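Local coordinates for protein nitrite transporter NirC (Salmonella enterica subsp. enterica serovar Typhimurium, PDB 4FC4) that forms a pentameric channel of the formate/nitrite transporter family that carries nitrite across the cytoplasmic membrane in either direction, at residues B[106-109]-B[110-114]; B[175-178]-B[179-183]; B[227-230]-B[231-235]. All coordinates share one frame; numbering follows the deposited sequence.

The three contacts follow in order along one chain and lie on separate helices: contact 1 in helix 98-125, contact 2 at the start of helix 177-192 and contact 3 in helix 219-248. Contacts 1 and 3 have centres about 14 Å apart and touch, with W109 NE1 3.2 Å from T230 OG1 in a probable hydrogen bond between the two helices. Contact 2 lies across the chain's centre from both, its centre about 26 Å from each and its nearest atoms about 15 Å away. Contacts 1 and 3 thus join two helices within one protomer, are touched by no other subunit and share the sequence Leu-Gly-Asn, whereas contact 2 meets neighbouring subunits of the pentamer.

Contact 1 of 3, residues B[106-109]-B[110-114]; sequences PQTW and LGNLV
The carbonyl oxygen of T108 receives the amide N of N112 at 2.9 Å in a nearly linear bond (N-H...O 173°), an i to i+4 bond within helix 98-125, a membrane helix of the formate/nitrite transporter fold. Flanking bonds of the same kind run from G111 N to Q107 O and from L110 N to P106 O, while the proline nitrogen has no hydrogen to give to the preceding turn and the helix kinks there. The T108 and N112 side chains run side by side, with T108 CG2 4.1 Å from N112 OD1. Their polar ends are used by other parts of the protomer: T108 OG1 bonds to H83 ND1 as well as to I104 O, and the N112 amide gives ND2 to S31 O and E78 O while OD1 takes the F80 amide. A buried carboxamide is thereby satisfied at both ends and tied both to helix 24-51, through S31, and to the break between helices 67-75 and 80-93, through E78 and F80. On another side of the helix W109 has CG trans to its own backbone N (chi1 -164°), which brings the six-membered ring alongside the next turn. There L110 CD2 meets the ring at its edge, in the ring plane, 3.7 Å from CE3. L113 points the same way as the indole, and its backbone N binds W109 O at 3.0 Å. F80 packs edge-to-face with the indole, and M202 of helix 198-209 touches both W109 and L113. The second leucine contact is oblique to the ring, L113 CD2 lying 3.7 Å from W109 CZ3.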
loop_
_atom_site.group_PDB
_atom_site.type_symbol
_atom_site.label_atom_id
_atom_site.label_comp_id
_atom_site.label_asym_id
_atom_site.label_seq_id
_atom_site.Cartn_x
_atom_site.Cartn_y
_atom_site.Cartn_z
ATOM N N PRO B 106 11.799 -23.400 26.601
ATOM C CA PRO B 106 11.453 -22.691 27.855
ATOM C C PRO B 106 12.325 -21.430 28.105
ATOM O O PRO B 106 11.831 -20.407 28.626
ATOM C CB PRO B 106 11.695 -23.763 28.970
ATOM C CG PRO B 106 12.445 -24.891 28.306
ATOM C CD PRO B 106 12.067 -24.835 26.833
ATOM N N GLN B 107 13.615 -21.517 27.780
ATOM C CA GLN B 107 14.477 -20.341 27.796
ATOM C C GLN B 107 13.965 -19.200 26.888
ATOM O O GLN B 107 13.961 -18.026 27.318
ATOM C CB GLN B 107 15.856 -20.672 27.288
ATOM C CG GLN B 107 16.598 -21.785 27.995
ATOM C CD GLN B 107 18.092 -21.698 27.667
ATOM O OE1 GLN B 107 18.880 -22.382 28.288
ATOM N NE2 GLN B 107 18.479 -20.821 26.677
ATOM N N THR B 108 13.581 -19.525 25.652
ATOM C CA THR B 108 13.164 -18.470 24.713
ATOM C C THR B 108 11.930 -17.818 25.327
ATOM O O THR B 108 11.791 -16.601 25.372
ATOM C CB THR B 108 12.834 -19.017 23.317
ATOM O OG1 THR B 108 13.840 -19.955 22.887
ATOM C CG2 THR B 108 12.704 -17.837 22.265
ATOM N N TRP B 109 11.020 -18.659 25.794
ATOM C CA TRP B 109 9.828 -18.230 26.499
ATOM C C TRP B 109 10.160 -17.265 27.616
ATOM O O TRP B 109 9.558 -16.199 27.677
ATOM C CB TRP B 109 9.145 -19.468 27.084
ATOM C CG TRP B 109 7.732 -19.236 27.509
ATOM C CD1 TRP B 109 6.576 -19.440 26.759
ATOM C CD2 TRP B 109 7.266 -18.721 28.796
ATOM N NE1 TRP B 109 5.464 -19.124 27.482
ATOM C CE2 TRP B 109 5.796 -18.677 28.707
ATOM C CE3 TRP B 109 7.888 -18.356 30.009
ATOM C CZ2 TRP B 109 5.003 -18.260 29.780
ATOM C CZ3 TRP B 109 7.072 -17.936 31.086
ATOM C CH2 TRP B 109 5.671 -17.921 30.986
ATOM N N LEU B 110 11.086 -17.645 28.526
ATOM C CA LEU B 110 11.453 -16.809 29.673
ATOM C C LEU B 110 12.034 -15.460 29.230
ATOM O O LEU B 110 11.694 -14.402 29.833
ATOM C CB LEU B 110 12.410 -17.526 30.641
ATOM C CG LEU B 110 11.826 -18.669 31.528
ATOM C CD1 LEU B 110 12.903 -19.420 32.298
ATOM C CD2 LEU B 110 10.696 -18.245 32.492
ATOM N N GLY B 111 12.863 -15.488 28.168
ATOM C CA GLY B 111 13.449 -14.268 27.650
ATOM C C GLY B 111 12.381 -13.350 27.096
ATOM O O GLY B 111 12.385 -12.166 27.347
ATOM N N ASN B 112 11.477 -13.901 26.294
ATOM C CA ASN B 112 10.348 -13.161 25.762
ATOM C C ASN B 112 9.542 -12.475 26.870
ATOM O O ASN B 112 9.115 -11.322 26.701
ATOM C CB ASN B 112 9.452 -14.095 24.977
ATOM C CG ASN B 112 10.056 -14.509 23.656
ATOM O OD1 ASN B 112 9.485 -15.355 22.989
ATOM N ND2 ASN B 112 11.214 -13.907 23.253
ATOM N N LEU B 113 9.388 -13.174 28.007
ATOM C CA LEU B 113 8.636 -12.657 29.168
ATOM C C LEU B 113 9.353 -11.444 29.786
ATOM O O LEU B 113 8.731 -10.388 29.950
ATOM C CB LEU B 113 8.331 -13.766 30.197
ATOM C CG LEU B 113 7.537 -13.407 31.476
ATOM C CD1 LEU B 113 6.075 -12.985 31.194
ATOM C CD2 LEU B 113 7.612 -14.530 32.531
ATOM N N VAL B 114 10.660 -11.577 30.038
ATOM C CA VAL B 114 11.484 -10.470 30.497
ATOM C C VAL B 114 11.339 -9.232 29.576
ATOM O O VAL B 114 11.144 -8.120 30.071
ATOM C CB VAL B 114 12.951 -10.909 30.612
ATOM C CG1 VAL B 114 13.880 -9.702 30.748
ATOM C CG2 VAL B 114 13.140 -11.894 31.812
#

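Contact 2 of 3, residues B[175-178]-B[179-183]; sequences EGTA and KFLAI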
loop_
_atom_site.group_PDB
_atom_site.type_symbol
_atom_site.label_atom_id
_atom_site.label_comp_id
_atom_site.label_asym_id
_atom_site.label_seq_id
_atom_site.Cartn_x
_atom_site.Cartn_y
_atom_site.Cartn_z
ATOM N N GLU B 175 11.065 -12.315 -0.763
ATOM C CA GLU B 175 12.111 -11.278 -0.682
ATOM C C GLU B 175 11.528 -9.872 -0.414
ATOM O O GLU B 175 10.357 -9.592 -0.676
ATOM C CB GLU B 175 12.890 -11.294 -2.006
ATOM C CG GLU B 175 14.368 -11.730 -1.970
ATOM C CD GLU B 175 14.753 -12.717 -0.856
ATOM O OE1 GLU B 175 14.816 -13.922 -1.159
ATOM O OE2 GLU B 175 15.020 -12.295 0.302
ATOM N N GLY B 176 12.337 -8.992 0.150
ATOM C CA GLY B 176 12.034 -7.580 0.219
ATOM C C GLY B 176 10.690 -7.267 0.776
ATOM O O GLY B 176 10.367 -7.741 1.862
ATOM N N THR B 177 9.894 -6.462 0.058
ATOM C CA THR B 177 8.603 -6.030 0.623
ATOM C C THR B 177 7.573 -7.179 0.891
ATOM O O THR B 177 6.650 -7.071 1.702
ATOM C CB THR B 177 8.020 -4.867 -0.217
ATOM O OG1 THR B 177 8.770 -3.666 0.050
ATOM C CG2 THR B 177 6.570 -4.591 0.116
ATOM N N ALA B 178 7.725 -8.300 0.206
ATOM C CA ALA B 178 6.702 -9.270 0.239
ATOM C C ALA B 178 6.751 -9.858 1.649
ATOM O O ALA B 178 5.725 -10.277 2.171
ATOM C CB ALA B 178 6.970 -10.306 -0.848
ATOM N N LYS B 179 7.918 -9.838 2.288
ATOM C CA LYS B 179 7.981 -10.298 3.665
ATOM C C LYS B 179 6.999 -9.499 4.526
ATOM O O LYS B 179 6.323 -10.087 5.375
ATOM C CB LYS B 179 9.391 -10.162 4.264
ATOM C CG LYS B 179 10.384 -11.117 3.673
ATOM C CD LYS B 179 11.783 -10.556 3.815
ATOM C CE LYS B 179 12.742 -11.534 4.482
ATOM N NZ LYS B 179 13.132 -12.640 3.544
ATOM N N PHE B 180 6.946 -8.175 4.305
ATOM C CA PHE B 180 6.213 -7.260 5.173
ATOM C C PHE B 180 4.708 -7.460 5.000
ATOM O O PHE B 180 3.972 -7.486 5.975
ATOM C CB PHE B 180 6.550 -5.828 4.851
ATOM C CG PHE B 180 7.916 -5.341 5.337
ATOM C CD1 PHE B 180 9.108 -5.736 4.695
ATOM C CD2 PHE B 180 7.987 -4.354 6.311
ATOM C CE1 PHE B 180 10.352 -5.248 5.082
ATOM C CE2 PHE B 180 9.218 -3.867 6.720
ATOM C CZ PHE B 180 10.413 -4.300 6.110
ATOM N N LEU B 181 4.277 -7.601 3.747
ATOM C CA LEU B 181 2.923 -7.986 3.403
ATOM C C LEU B 181 2.483 -9.327 3.956
ATOM O O LEU B 181 1.316 -9.454 4.460
ATOM C CB LEU B 181 2.730 -7.948 1.903
ATOM C CG LEU B 181 2.219 -6.586 1.438
ATOM C CD1 LEU B 181 2.904 -5.408 2.097
ATOM C CD2 LEU B 181 2.201 -6.438 -0.082
ATOM N N ALA B 182 3.361 -10.339 3.877
ATOM C CA ALA B 182 2.973 -11.679 4.433
ATOM C C ALA B 182 2.657 -11.548 5.900
ATOM O O ALA B 182 1.646 -12.058 6.399
ATOM C CB ALA B 182 4.079 -12.710 4.227
ATOM N N ILE B 183 3.563 -10.866 6.599
ATOM C CA ILE B 183 3.463 -10.598 8.034
ATOM C C ILE B 183 2.187 -9.755 8.353
ATOM O O ILE B 183 1.375 -10.125 9.186
ATOM C CB ILE B 183 4.745 -9.876 8.536
ATOM C CG1 ILE B 183 6.000 -10.786 8.384
ATOM C CG2 ILE B 183 4.518 -9.413 9.976
ATOM C CD1 ILE B 183 7.354 -10.049 8.605
#
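The chain of K179 is bent at chi3 (127°) and again at chi4 (74°), and that of E175 at chi2 (29°); these bends bring the two charged ends together just ahead of helix 177-192. Side by side and pointing the same way, the chains bring K179 NZ to 3.8 Å from E175 OE2, a long salt bridge. On the way there the aliphatic part of the lysine runs past the backbone of G176, with K179 CD 3.7 Å from G176 O. That carbonyl also takes the amide N of K179, with K179 N 3.3 Å from G176 O, but from above the carbonyl plane and so not on a lone pair. G176 itself has a positive phi, a conformation that suits glycine, and its turn leads the chain into the first helical residues. T177 O is approached twice, by F180 N in a weak bond at 2.8 Å and by L181 N in a straighter one at 3.2 Å; regular i to i+4 bonding then continues with A182 N to A178 O at 2.9 Å. The F180 ring turns its edge to the carbonyl oxygen four residues back, G176 O lying in the ring plane 3.7 Å from F180 CD1.

T177, A178 and F180 take part in the pentamer interface. T177 packs on T177 of two neighbouring subunits, and A178 meets F180 of one of them while F180 meets A178 of the other. K179 NZ has firmer partners than the glutamate, the carbonyls of A171, in the last turn of helix 150-172, and of T174, just beyond it. Such surroundings, two carbonyl oxygens and a more distant carboxylate, would probably favour the charged form of the lysine and tie the two helix ends together.

Contact 3 of 3, residues B[227-230]-B[231-235]; sequences LWVT and LGNTL
L231 lays its CD1 methyl obliquely against W228 and L227, forming an apolar cluster along one surface of helix 219-248, the last transmembrane helix of this FNT channel. L231 CD1 sits 3.7 Å from W228 CE3 and 3.9 Å from L227 CD1, bridging neighbours three and four positions back. From the other leucine, L227 CD2 stands 3.8 Å above one face of the W228 ring, offset toward its rim. Beneath the methyls a straight bond joins L231 N to L227 O at 3.0 Å, and W228 O receives the amide of G232.

V229 and N233 run alongside each other on the buried flank, with V229 CG1 4.0 Å from N233 OD1 and V229 O accepting the backbone N of N233. The N233 carboxamide reaches helix 150-172 at G157 and the start of helix 198-209 at E196 and S198: ND2 donates to G157 O and E196 O, and OD1 receives the amide of S198, so a buried polar group is satisfied. T230 OG1 bonds to L226 O in the previous turn. T230 and T234 cross at an angle, and T230 O accepts two donors from T234. One is the backbone bond, T234 N to T230 O at 2.9 Å. With its OG1 placed beside its own backbone N (chi1 -54°), T234 supplies the second from 42° out of the carbonyl plane, OG1 standing 2.7 Å from T230 O.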
loop_
_atom_site.group_PDB
_atom_site.type_symbol
_atom_site.label_atom_id
_atom_site.label_comp_id
_atom_site.label_asym_id
_atom_site.label_seq_id
_atom_site.Cartn_x
_atom_site.Cartn_y
_atom_site.Cartn_z
ATOM N N LEU B 227 -0.489 -20.492 30.325
ATOM C CA LEU B 227 -0.366 -21.954 30.198
ATOM C C LEU B 227 -1.053 -22.515 28.958
ATOM O O LEU B 227 -0.387 -23.035 28.071
ATOM C CB LEU B 227 -0.842 -22.702 31.438
ATOM C CG LEU B 227 -0.813 -24.237 31.320
ATOM C CD1 LEU B 227 0.619 -24.762 31.099
ATOM C CD2 LEU B 227 -1.454 -24.907 32.554
ATOM N N TRP B 228 -2.374 -22.373 28.881
ATOM C CA TRP B 228 -3.138 -22.852 27.724
ATOM C C TRP B 228 -2.824 -22.179 26.378
ATOM O O TRP B 228 -2.754 -22.853 25.344
ATOM C CB TRP B 228 -4.629 -22.897 28.077
ATOM C CG TRP B 228 -4.811 -23.802 29.275
ATOM C CD1 TRP B 228 -5.079 -23.432 30.588
ATOM C CD2 TRP B 228 -4.648 -25.265 29.317
ATOM N NE1 TRP B 228 -5.139 -24.530 31.400
ATOM C CE2 TRP B 228 -4.899 -25.661 30.703
ATOM C CE3 TRP B 228 -4.370 -26.249 28.365
ATOM C CZ2 TRP B 228 -4.847 -27.002 31.112
ATOM C CZ3 TRP B 228 -4.340 -27.585 28.759
ATOM C CH2 TRP B 228 -4.548 -27.960 30.113
ATOM N N VAL B 229 -2.556 -20.881 26.385
ATOM C CA VAL B 229 -2.178 -20.182 25.137
ATOM C C VAL B 229 -0.817 -20.653 24.631
ATOM O O VAL B 229 -0.663 -20.932 23.459
ATOM C CB VAL B 229 -2.304 -18.666 25.288
ATOM C CG1 VAL B 229 -1.869 -17.919 24.019
ATOM C CG2 VAL B 229 -3.770 -18.388 25.608
ATOM N N THR B 230 0.130 -20.822 25.539
ATOM C CA THR B 230 1.414 -21.377 25.144
ATOM C C THR B 230 1.332 -22.793 24.572
ATOM O O THR B 230 1.877 -23.036 23.465
ATOM C CB THR B 230 2.398 -21.342 26.308
ATOM O OG1 THR B 230 2.523 -19.981 26.728
ATOM C CG2 THR B 230 3.790 -21.961 25.917
ATOM N N LEU B 231 0.693 -23.718 25.322
ATOM C CA LEU B 231 0.515 -25.091 24.835
ATOM C C LEU B 231 -0.165 -25.057 23.451
ATOM O O LEU B 231 0.222 -25.802 22.552
ATOM C CB LEU B 231 -0.244 -25.992 25.822
ATOM C CG LEU B 231 0.331 -26.221 27.247
ATOM C CD1 LEU B 231 -0.691 -26.899 28.143
ATOM C CD2 LEU B 231 1.657 -26.977 27.315
ATOM N N GLY B 232 -1.121 -24.148 23.254
ATOM C CA GLY B 232 -1.847 -24.102 21.973
ATOM C C GLY B 232 -0.973 -23.572 20.854
ATOM O O GLY B 232 -0.971 -24.126 19.748
ATOM N N ASN B 233 -0.249 -22.485 21.124
ATOM C CA ASN B 233 0.767 -21.967 20.190
ATOM C C ASN B 233 1.721 -23.098 19.734
ATOM O O ASN B 233 2.091 -23.167 18.536
ATOM C CB ASN B 233 1.612 -20.834 20.817
ATOM C CG ASN B 233 0.860 -19.525 20.990
ATOM O OD1 ASN B 233 1.310 -18.649 21.757
ATOM N ND2 ASN B 233 -0.260 -19.344 20.261
ATOM N N THR B 234 2.122 -23.942 20.702
ATOM C CA THR B 234 3.088 -25.009 20.508
ATOM C C THR B 234 2.544 -26.131 19.619
ATOM O O THR B 234 3.212 -26.520 18.677
ATOM C CB THR B 234 3.534 -25.598 21.868
ATOM O OG1 THR B 234 3.998 -24.517 22.688
ATOM C CG2 THR B 234 4.644 -26.618 21.694
ATOM N N LEU B 235 1.338 -26.624 19.906
ATOM C CA LEU B 235 0.592 -27.466 18.945
ATOM C C LEU B 235 0.702 -27.065 17.447
ATOM O O LEU B 235 1.116 -27.867 16.610
ATOM C CB LEU B 235 -0.905 -27.579 19.312
ATOM C CG LEU B 235 -1.679 -28.452 18.318
ATOM C CD1 LEU B 235 -1.072 -29.850 18.243
ATOM C CD2 LEU B 235 -3.145 -28.594 18.692
#